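Local coordinates for protein ficolin-3 (Homo sapiens, PDB 2J5Z) that acts as a lectin of innate immune recognition, binding sugars such as galactose through its fibrinogen-like domain, at residues E106-N111 against S205-G210; T113-A118 against I201-G206; S183-R188 against V216-R221. All coordinates share one frame; numbering follows the deposited sequence. Where two conformers were deposited one is given.

Interaction 1: residues E106-N111 against S205-G210; sequences EDFNGN and SGRGVG. With GAL (beta-D-galactopyranose), chain E.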
loop_
_atom_site.group_PDB
_atom_site.type_symbol
_atom_site.label_atom_id
_atom_site.label_comp_id
_atom_site.label_asym_id
_atom_site.label_seq_id
_atom_site.Cartn_x
_atom_site.Cartn_y
_atom_site.Cartn_z
ATOM N N GLU A 106 14.860 -5.346 -13.606
ATOM C CA GLU A 106 15.677 -5.955 -12.560
ATOM C C GLU A 106 15.695 -7.462 -12.728
ATOM O O GLU A 106 14.647 -8.088 -12.799
ATOM C CB GLU A 106 15.161 -5.578 -11.174
ATOM C CG GLU A 106 16.065 -6.064 -10.050
ATOM C CD GLU A 106 15.546 -5.692 -8.681
ATOM O OE1 GLU A 106 15.244 -4.499 -8.454
ATOM O OE2 GLU A 106 15.445 -6.596 -7.826
ATOM N N ASP A 107 16.891 -8.041 -12.817
ATOM C CA ASP A 107 17.009 -9.482 -12.967
ATOM C C ASP A 107 16.988 -10.158 -11.598
ATOM O O ASP A 107 16.845 -9.492 -10.568
ATOM C CB ASP A 107 18.257 -9.877 -13.786
ATOM C CG ASP A 107 19.575 -9.513 -13.097
ATOM O OD1 ASP A 107 19.597 -9.313 -11.862
ATOM O OD2 ASP A 107 20.610 -9.431 -13.807
ATOM N N PHE A 108 17.136 -11.478 -11.600
ATOM C CA PHE A 108 17.028 -12.279 -10.380
ATOM C C PHE A 108 18.232 -12.138 -9.457
ATOM O O PHE A 108 18.238 -12.669 -8.348
ATOM C CB PHE A 108 16.772 -13.740 -10.739
ATOM C CG PHE A 108 15.519 -13.949 -11.545
ATOM C CD1 PHE A 108 14.276 -13.910 -10.936
ATOM C CD2 PHE A 108 15.584 -14.170 -12.911
ATOM C CE1 PHE A 108 13.124 -14.096 -11.668
ATOM C CE2 PHE A 108 14.435 -14.357 -13.651
ATOM C CZ PHE A 108 13.198 -14.319 -13.029
ATOM N N ASN A 109 19.249 -11.415 -9.912
ATOM C CA ASN A 109 20.396 -11.116 -9.071
ATOM C C ASN A 109 20.211 -9.793 -8.353
ATOM O O ASN A 109 20.959 -9.464 -7.435
ATOM C CB ASN A 109 21.683 -11.080 -9.901
ATOM C CG ASN A 109 22.218 -12.462 -10.217
ATOM O OD1 ASN A 109 21.471 -13.444 -10.268
ATOM N ND2 ASN A 109 23.524 -12.546 -10.437
ATOM N N GLY A 110 19.207 -9.029 -8.777
ATOM C CA GLY A 110 18.999 -7.692 -8.238
ATOM C C GLY A 110 19.736 -6.616 -9.015
ATOM O O GLY A 110 19.770 -5.461 -8.595
ATOM N N ASN A 111 20.331 -6.998 -10.145
ATOM C CA ASN A 111 21.005 -6.054 -11.040
ATOM C C ASN A 111 19.967 -5.213 -11.767
ATOM O O ASN A 111 19.050 -5.755 -12.374
ATOM C CB ASN A 111 21.843 -6.797 -12.056
ATOM N N SER A 205 17.708 -6.709 -26.037
ATOM C CA SER A 205 19.028 -6.102 -26.013
ATOM C C SER A 205 19.678 -6.158 -24.636
ATOM O O SER A 205 20.845 -5.785 -24.476
ATOM C CB SER A 205 18.951 -4.657 -26.496
ATOM O OG SER A 205 18.239 -3.854 -25.562
ATOM N N GLY A 206 18.915 -6.606 -23.643
ATOM C CA GLY A 206 19.436 -6.807 -22.301
ATOM C C GLY A 206 19.832 -8.258 -22.130
ATOM O O GLY A 206 20.958 -8.635 -22.455
ATOM N N ARG A 207 18.900 -9.079 -21.644
ATOM C CA ARG A 207 19.159 -10.501 -21.394
ATOM C C ARG A 207 18.688 -11.399 -22.533
ATOM O O ARG A 207 19.035 -12.580 -22.592
ATOM C CB ARG A 207 18.531 -10.944 -20.063
ATOM C CG ARG A 207 18.908 -10.046 -18.898
ATOM C CD ARG A 207 18.691 -10.692 -17.525
ATOM N NE ARG A 207 17.628 -11.698 -17.495
ATOM C CZ ARG A 207 17.833 -12.988 -17.237
ATOM N NH1 ARG A 207 19.063 -13.426 -16.994
ATOM N NH2 ARG A 207 16.816 -13.842 -17.219
ATOM N N GLY A 208 17.894 -10.843 -23.440
ATOM C CA GLY A 208 17.456 -11.582 -24.614
ATOM C C GLY A 208 16.133 -12.288 -24.435
ATOM O O GLY A 208 15.644 -12.432 -23.310
ATOM N N VAL A 209 15.555 -12.729 -25.549
ATOM C CA VAL A 209 14.310 -13.485 -25.537
ATOM C C VAL A 209 14.489 -14.758 -24.715
ATOM O O VAL A 209 15.565 -15.358 -24.720
ATOM C CB VAL A 209 13.865 -13.848 -26.972
ATOM C CG1 VAL A 209 12.562 -14.609 -26.958
ATOM C CG2 VAL A 209 13.727 -12.589 -27.813
ATOM N N GLY A 210 13.443 -15.150 -23.992
ATOM C CA GLY A 210 13.471 -16.394 -23.225
ATOM C C GLY A 210 14.236 -16.294 -21.918
ATOM O O GLY A 210 14.371 -17.281 -21.193
HETATM C C1 GAL E . 10.546 -12.539 -32.533
HETATM C C2 GAL E . 10.995 -12.182 -31.125
HETATM C C3 GAL E . 10.869 -13.381 -30.194
HETATM C C4 GAL E . 9.592 -14.194 -30.411
HETATM C C5 GAL E . 9.192 -14.306 -31.874
HETATM C C6 GAL E . 7.810 -14.934 -32.009
HETATM O O1 GAL E . 10.636 -11.399 -33.396
HETATM O O2 GAL E . 12.360 -11.741 -31.145
HETATM O O3 GAL E . 10.900 -12.910 -28.845
HETATM O O4 GAL E . 8.513 -13.602 -29.682
HETATM O O5 GAL E . 9.203 -12.998 -32.440
HETATM O O6 GAL E . 7.832 -15.922 -33.046
#

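Interaction 2: residues T113-A118 against I201-G206; sequences TFAHYA and IDWASG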
loop_
_atom_site.group_PDB
_atom_site.type_symbol
_atom_site.label_atom_id
_atom_site.label_comp_id
_atom_site.label_asym_id
_atom_site.label_seq_id
_atom_site.Cartn_x
_atom_site.Cartn_y
_atom_site.Cartn_z
ATOM N N THR A 113 18.919 -2.424 -14.688
ATOM C CA THR A 113 19.288 -1.785 -15.959
ATOM C C THR A 113 18.138 -0.889 -16.435
ATOM O O THR A 113 17.007 -1.016 -15.955
ATOM C CB THR A 113 19.659 -2.806 -17.066
ATOM O OG1 THR A 113 18.612 -3.766 -17.225
ATOM C CG2 THR A 113 20.984 -3.542 -16.738
ATOM N N PHE A 114 18.428 0.023 -17.358
ATOM C CA PHE A 114 17.409 0.973 -17.813
ATOM C C PHE A 114 17.504 1.345 -19.295
ATOM O O PHE A 114 18.502 1.080 -19.965
ATOM C CB PHE A 114 17.437 2.219 -16.967
ATOM N N ALA A 115 16.425 1.960 -19.783
ATOM C CA ALA A 115 16.341 2.464 -21.149
ATOM C C ALA A 115 15.518 3.743 -21.094
ATOM O O ALA A 115 14.506 3.811 -20.388
ATOM C CB ALA A 115 15.686 1.439 -22.063
ATOM N N HIS A 116 15.972 4.753 -21.818
ATOM C CA HIS A 116 15.283 6.027 -21.850
ATOM C C HIS A 116 14.974 6.387 -23.288
ATOM O O HIS A 116 15.751 6.071 -24.197
ATOM C CB HIS A 116 16.131 7.111 -21.195
ATOM C CG HIS A 116 16.237 6.967 -19.710
ATOM N ND1 HIS A 116 16.921 5.931 -19.112
ATOM C CD2 HIS A 116 15.746 7.726 -18.703
ATOM C CE1 HIS A 116 16.839 6.056 -17.799
ATOM N NE2 HIS A 116 16.136 7.139 -17.525
ATOM N N TYR A 117 13.821 7.024 -23.488
ATOM C CA TYR A 117 13.410 7.479 -24.825
ATOM C C TYR A 117 12.883 8.901 -24.685
ATOM O O TYR A 117 12.214 9.225 -23.699
ATOM C CB TYR A 117 12.332 6.563 -25.425
ATOM C CG TYR A 117 12.812 5.145 -25.624
ATOM C CD1 TYR A 117 13.349 4.741 -26.845
ATOM C CD2 TYR A 117 12.743 4.208 -24.585
ATOM C CE1 TYR A 117 13.800 3.435 -27.035
ATOM C CE2 TYR A 117 13.206 2.903 -24.761
ATOM C CZ TYR A 117 13.736 2.529 -25.985
ATOM O OH TYR A 117 14.198 1.245 -26.161
ATOM N N ALA A 118 13.188 9.749 -25.663
ATOM C CA ALA A 118 12.913 11.176 -25.547
ATOM C C ALA A 118 11.433 11.503 -25.351
ATOM O O ALA A 118 11.088 12.427 -24.600
ATOM C CB ALA A 118 13.446 11.908 -26.793
ATOM N N ILE A 201 8.846 -12.012 -19.797
ATOM C CA ILE A 201 9.060 -10.571 -19.604
ATOM C C ILE A 201 10.482 -10.259 -20.064
ATOM O O ILE A 201 11.428 -10.242 -19.270
ATOM C CB ILE A 201 8.781 -10.147 -18.137
ATOM C CG1 ILE A 201 7.334 -10.502 -17.780
ATOM C CG2 ILE A 201 9.047 -8.655 -17.939
ATOM C CD1 ILE A 201 6.987 -10.398 -16.294
ATOM N N ASP A 202 10.604 -10.045 -21.373
ATOM C CA ASP A 202 11.890 -10.069 -22.078
ATOM C C ASP A 202 12.264 -8.702 -22.663
ATOM O O ASP A 202 11.390 -7.924 -23.054
ATOM C CB ASP A 202 11.838 -11.069 -23.233
ATOM C CG ASP A 202 11.562 -12.499 -22.783
ATOM O OD1 ASP A 202 11.752 -12.809 -21.591
ATOM O OD2 ASP A 202 11.149 -13.312 -23.640
ATOM N N TRP A 203 13.565 -8.427 -22.716
ATOM C CA TRP A 203 14.119 -7.221 -23.343
ATOM C C TRP A 203 15.324 -7.686 -24.166
ATOM O O TRP A 203 16.394 -7.926 -23.609
ATOM C CB TRP A 203 14.554 -6.219 -22.264
ATOM C CG TRP A 203 14.858 -4.795 -22.743
ATOM C CD1 TRP A 203 16.087 -4.265 -23.012
ATOM C CD2 TRP A 203 13.907 -3.735 -22.974
ATOM N NE1 TRP A 203 15.961 -2.946 -23.408
ATOM C CE2 TRP A 203 14.635 -2.604 -23.401
ATOM C CE3 TRP A 203 12.510 -3.644 -22.879
ATOM C CZ2 TRP A 203 14.018 -1.390 -23.709
ATOM C CZ3 TRP A 203 11.896 -2.441 -23.193
ATOM C CH2 TRP A 203 12.647 -1.330 -23.601
ATOM N N ALA A 204 15.135 -7.839 -25.476
ATOM C CA ALA A 204 16.123 -8.521 -26.333
ATOM C C ALA A 204 17.551 -8.020 -26.163
ATOM O O ALA A 204 18.500 -8.815 -26.159
ATOM C CB ALA A 204 15.712 -8.459 -27.797
ATOM N N SER A 205 17.708 -6.709 -26.037
ATOM C CA SER A 205 19.028 -6.102 -26.013
ATOM C C SER A 205 19.678 -6.158 -24.636
ATOM O O SER A 205 20.845 -5.785 -24.476
ATOM C CB SER A 205 18.951 -4.657 -26.496
ATOM O OG SER A 205 18.239 -3.854 -25.562
ATOM N N GLY A 206 18.915 -6.606 -23.643
ATOM C CA GLY A 206 19.436 -6.807 -22.301
ATOM C C GLY A 206 19.832 -8.258 -22.130
ATOM O O GLY A 206 20.958 -8.635 -22.455
#

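Interaction 3: residues S183-R188 against V216-R221; sequences SNLNGR and VRMMLR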
loop_
_atom_site.group_PDB
_atom_site.type_symbol
_atom_site.label_atom_id
_atom_site.label_comp_id
_atom_site.label_asym_id
_atom_site.label_seq_id
_atom_site.Cartn_x
_atom_site.Cartn_y
_atom_site.Cartn_z
ATOM N N SER A 183 10.750 -6.530 -27.288
ATOM C CA SER A 183 10.368 -6.385 -25.867
ATOM C C SER A 183 8.952 -6.912 -25.625
ATOM O O SER A 183 8.098 -6.872 -26.506
ATOM C CB SER A 183 10.480 -4.929 -25.398
ATOM O OG SER A 183 9.768 -4.059 -26.267
ATOM N N ASN A 184 8.700 -7.378 -24.410
ATOM C CA ASN A 184 7.461 -8.080 -24.108
ATOM C C ASN A 184 7.174 -7.965 -22.612
ATOM O O ASN A 184 6.997 -8.975 -21.918
ATOM C CB ASN A 184 7.625 -9.558 -24.489
ATOM C CG ASN A 184 6.336 -10.330 -24.433
ATOM O OD1 ASN A 184 5.277 -9.854 -24.887
ATOM N ND2 ASN A 184 6.414 -11.570 -23.908
ATOM N N LEU A 185 7.137 -6.738 -22.110
ATOM C CA LEU A 185 7.115 -6.498 -20.668
ATOM C C LEU A 185 5.780 -6.802 -19.995
ATOM O O LEU A 185 5.705 -6.816 -18.773
ATOM C CB LEU A 185 7.555 -5.069 -20.335
ATOM C CG LEU A 185 8.967 -4.675 -20.793
ATOM C CD1 LEU A 185 9.266 -3.242 -20.372
ATOM C CD2 LEU A 185 10.070 -5.645 -20.290
ATOM N N ASN A 186 4.742 -7.032 -20.797
ATOM C CA ASN A 186 3.435 -7.447 -20.283
ATOM C C ASN A 186 3.288 -8.948 -20.485
ATOM O O ASN A 186 2.174 -9.483 -20.520
ATOM C CB ASN A 186 2.296 -6.714 -20.992
ATOM C CG ASN A 186 2.242 -5.237 -20.656
ATOM O OD1 ASN A 186 2.719 -4.812 -19.604
ATOM N ND2 ASN A 186 1.637 -4.446 -21.546
ATOM N N GLY A 187 4.424 -9.623 -20.627
ATOM C CA GLY A 187 4.413 -11.059 -20.897
ATOM C C GLY A 187 4.192 -11.866 -19.632
ATOM O O GLY A 187 3.977 -11.307 -18.558
ATOM N N ARG A 188 4.262 -13.185 -19.761
ATOM C CA ARG A 188 3.989 -14.087 -18.645
ATOM C C ARG A 188 5.058 -14.054 -17.557
ATOM O O ARG A 188 6.254 -14.130 -17.829
ATOM C CB ARG A 188 3.805 -15.516 -19.166
ATOM C CG ARG A 188 3.255 -16.470 -18.140
ATOM C CD ARG A 188 2.677 -17.707 -18.832
ATOM N NE ARG A 188 1.884 -18.506 -17.911
ATOM C CZ ARG A 188 1.381 -19.695 -18.210
ATOM N NH1 ARG A 188 1.589 -20.217 -19.412
ATOM N NH2 ARG A 188 0.674 -20.357 -17.303
ATOM N N VAL A 216 9.884 -5.078 -13.296
ATOM C CA VAL A 216 9.932 -4.112 -14.391
ATOM C C VAL A 216 9.071 -2.915 -14.014
ATOM O O VAL A 216 8.061 -3.082 -13.341
ATOM C CB VAL A 216 9.344 -4.737 -15.684
ATOM C CG1 VAL A 216 9.283 -3.704 -16.802
ATOM C CG2 VAL A 216 10.157 -5.967 -16.113
ATOM N N ARG A 217 9.451 -1.716 -14.442
ATOM C CA ARG A 217 8.533 -0.569 -14.366
ATOM C C ARG A 217 8.638 0.215 -15.653
ATOM O O ARG A 217 9.712 0.269 -16.241
ATOM C CB ARG A 217 8.855 0.367 -13.202
ATOM C CG ARG A 217 8.801 -0.268 -11.811
ATOM C CD ARG A 217 8.752 0.807 -10.738
ATOM N NE ARG A 217 9.927 1.674 -10.705
ATOM C CZ ARG A 217 10.005 2.754 -9.935
ATOM N NH1 ARG A 217 8.980 3.074 -9.159
ATOM N NH2 ARG A 217 11.093 3.508 -9.925
ATOM N N MET A 218 7.528 0.814 -16.091
ATOM C CA MET A 218 7.564 1.774 -17.204
ATOM C C MET A 218 6.990 3.090 -16.713
ATOM O O MET A 218 5.925 3.116 -16.084
ATOM C CB MET A 218 6.755 1.263 -18.403
ATOM C CG MET A 218 7.105 -0.168 -18.849
ATOM S SD MET A 218 6.075 -0.772 -20.220
ATOM C CE MET A 218 6.732 0.148 -21.612
ATOM N N MET A 219 7.669 4.196 -17.006
ATOM C CA MET A 219 7.300 5.447 -16.364
ATOM C C MET A 219 7.525 6.649 -17.279
ATOM O O MET A 219 8.385 6.608 -18.157
ATOM C CB MET A 219 8.076 5.603 -15.048
ATOM C CG MET A 219 9.571 5.338 -15.167
ATOM S SD MET A 219 10.352 4.623 -13.668
ATOM C CE MET A 219 10.158 5.981 -12.563
ATOM N N LEU A 220 6.741 7.702 -17.062
ATOM C CA LEU A 220 6.769 8.913 -17.882
ATOM C C LEU A 220 7.025 10.173 -17.082
ATOM O O LEU A 220 6.537 10.332 -15.950
ATOM C CB LEU A 220 5.402 9.103 -18.563
ATOM C CG LEU A 220 4.880 7.973 -19.427
ATOM C CD1 LEU A 220 3.472 8.313 -19.906
ATOM C CD2 LEU A 220 5.820 7.707 -20.600
ATOM N N ARG A 221 7.747 11.113 -17.685
ATOM C CA ARG A 221 7.921 12.411 -17.053
ATOM C C ARG A 221 8.003 13.531 -18.089
ATOM O O ARG A 221 8.761 13.451 -19.062
ATOM C CB ARG A 221 9.166 12.411 -16.162
ATOM C CG ARG A 221 9.440 13.750 -15.492
ATOM C CD ARG A 221 10.586 13.665 -14.486
ATOM N NE ARG A 221 11.901 13.513 -15.117
ATOM C CZ ARG A 221 13.043 13.430 -14.436
ATOM N NH1 ARG A 221 13.027 13.483 -13.109
ATOM N NH2 ARG A 221 14.202 13.294 -15.075
ATOM O OXT ARG A 221 7.323 14.547 -17.963
#

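Interaction 1: residues E106-N111 against S205-G210
Asp107 and Arg207 are where the two loops come nearest, their CA atoms 8.8 Å apart, so the backbones stay well separated and side chains bridge the interval. Segment 106-111 folds into a type I beta turn from Asp107 to Gly110, closed by Gly110 N to Asp107 O at 3.0 Å; Asp107 N also bonds to Asn111 O. Segment 205-210 is irregular.

The Asp107 carboxylate works on its own turn. With chi1 at 65°, CG lies between the backbone N and the carbonyl carbon, which brings OD1 back over the following amides. OD1 receives Asn109 N at 2.9 Å, an Asx turn, and Asn111 N at 3.0 Å; both donors lie out of the carboxylate plane, on opposite faces. The loop joins antiparallel strands 101-106 and 112-122 of the fibrinogen-like domain, making a beta-hairpin, and these bonds probably stiffen its connection.

What Asp107 offers to Arg207 is therefore its methylene: CB meets Arg207 CD at 3.9 Å. The nearest charged atoms, Asp107 OD2 and Arg207 NE, are 5.3 Å apart, too far for a salt bridge, although the opposite charges may still attract. The arginine chain bends at chi3 (-28°), and its NH2 comes to the edge of the Phe108 ring, near the ring plane, at 4.3 Å from CE2. Because the approach is at the edge, it is not a cation-pi stack. NH2 has stronger partners elsewhere, a salt bridge with Glu193 and a hydrogen bond to Pro212 O.

Two residues beyond Arg207, Val209 belongs to the galactose pocket, where its CG1 and CG2 both lie 3.0 Å from O3 of the sugar, van der Waals contacts shorter than usual; Cys180 N supplies a hydrogen bond to the same ligand.

Interaction 2: residues T113-A118 against I201-G206
Tyr117 OH, whose nearest atom in segment 201-206 is Trp203 CZ2 at 3.6 Å, is gripped by several polar groups outside the pair: it is hydrogen-bonded to Asp143 OD1 and receives weak bonds from the backbone N of Ser144 and of Leu145. The indole has its own polar partner in the same loop, Trp203 NE1 bonding to Gly142 O.

The two rings are brought in from opposite directions. Trp203 has CG anti to its backbone N (chi1 -167°), which sends the six-membered ring toward the strand. Its outer carbons do the touching. CH2 comes to the edge of the Tyr117 ring, close to that ring's plane, and lies 4.4 Å from CE2, so the rings are not stacked face on face. CZ2 also meets Ala115 CB at 3.7 Å.

Ala115 and Tyr117 are two residues apart on strand 112-122 and present their side chains on the same side of the sheet. There the irregular chain of the fibrinogen-like domain packs on its sheet, Trp203 also touching Val103 and Leu105 of strand 101-106 and Phe136 meeting Tyr117 edge-to-face. The loop turns back immediately afterwards, Gly206 N bonding to Trp203 O at 2.8 Å.

All three touching residues are buried, and the contact is mostly apolar, the phenol oxygen resting against indole carbons. This is consistent with van der Waals packing holding the indole on the sheet. The bonds of OH hold the end of the tyrosine in place, its ring rotation depending more on the packing of Trp203 and Phe136, while NE1 to Gly142 O probably helps set the turn of the indole.

Interaction 3: residues S183-R188 against V216-R221
Leu185 sets its isobutyl group against Val216 and Met218, and the side chains cross obliquely in both pairs. Its CD1 is the common point: it lies 3.6 Å from Val216 CG1 and 4.0 Å from Met218 SD. Within the pair, CD2 meets the valine, at 4.1 Å from CG1 and 4.2 Å from CG2, so both valine methyls take part.

Val216 and Met218 are two residues apart on strand 215-220 and point to the same face. The methionine bends at its end (chi3 74°); SD and CG lie nearest Leu185 CD1, with CE a little farther. The leucine comes from a type I beta turn, Asn184 to Gly187, closed by Gly187 N to Asn184 O at 3.0 Å. It stands with CG beside the backbone N (chi1 -59°), its side chain directed at the strand.

Val103 and Leu105 of strand 101-106 also touch Leu185, so the turn is seated on two adjacent strands of the fibrinogen-like domain's sheet. The chemistry implies a division of labour: apolar packing seats the leucine, while bonds from Arg58 NH1 of strand 52-58 to the carbonyls of Leu185 and Gly187 probably help hold the turn.

How the interactions relate
Along the chain come 106-111, 113-118, 183-188, then 201-206 and 205-210, which share Ser205 and Gly206, and finally 216-221; interaction 3 crosses each of the others. The centres of interactions 1 and 2 lie about 10 Å apart. The centres of interactions 2 and 3 are about 9 Å apart. Interactions 2 and 3 pack the irregular chain after helix 167-171 on one antiparallel sheet, against strands 112-122 and 215-220 with 101-106 between them; interaction 1 reaches the surface hairpin. Asp202 connects the set through probable hydrogen bonds, its O to Asn184 N and its OD2 to Gly210 N. This loop-rich region, which carries most of the galactose pocket, is thus tied to the domain's sheet at several points.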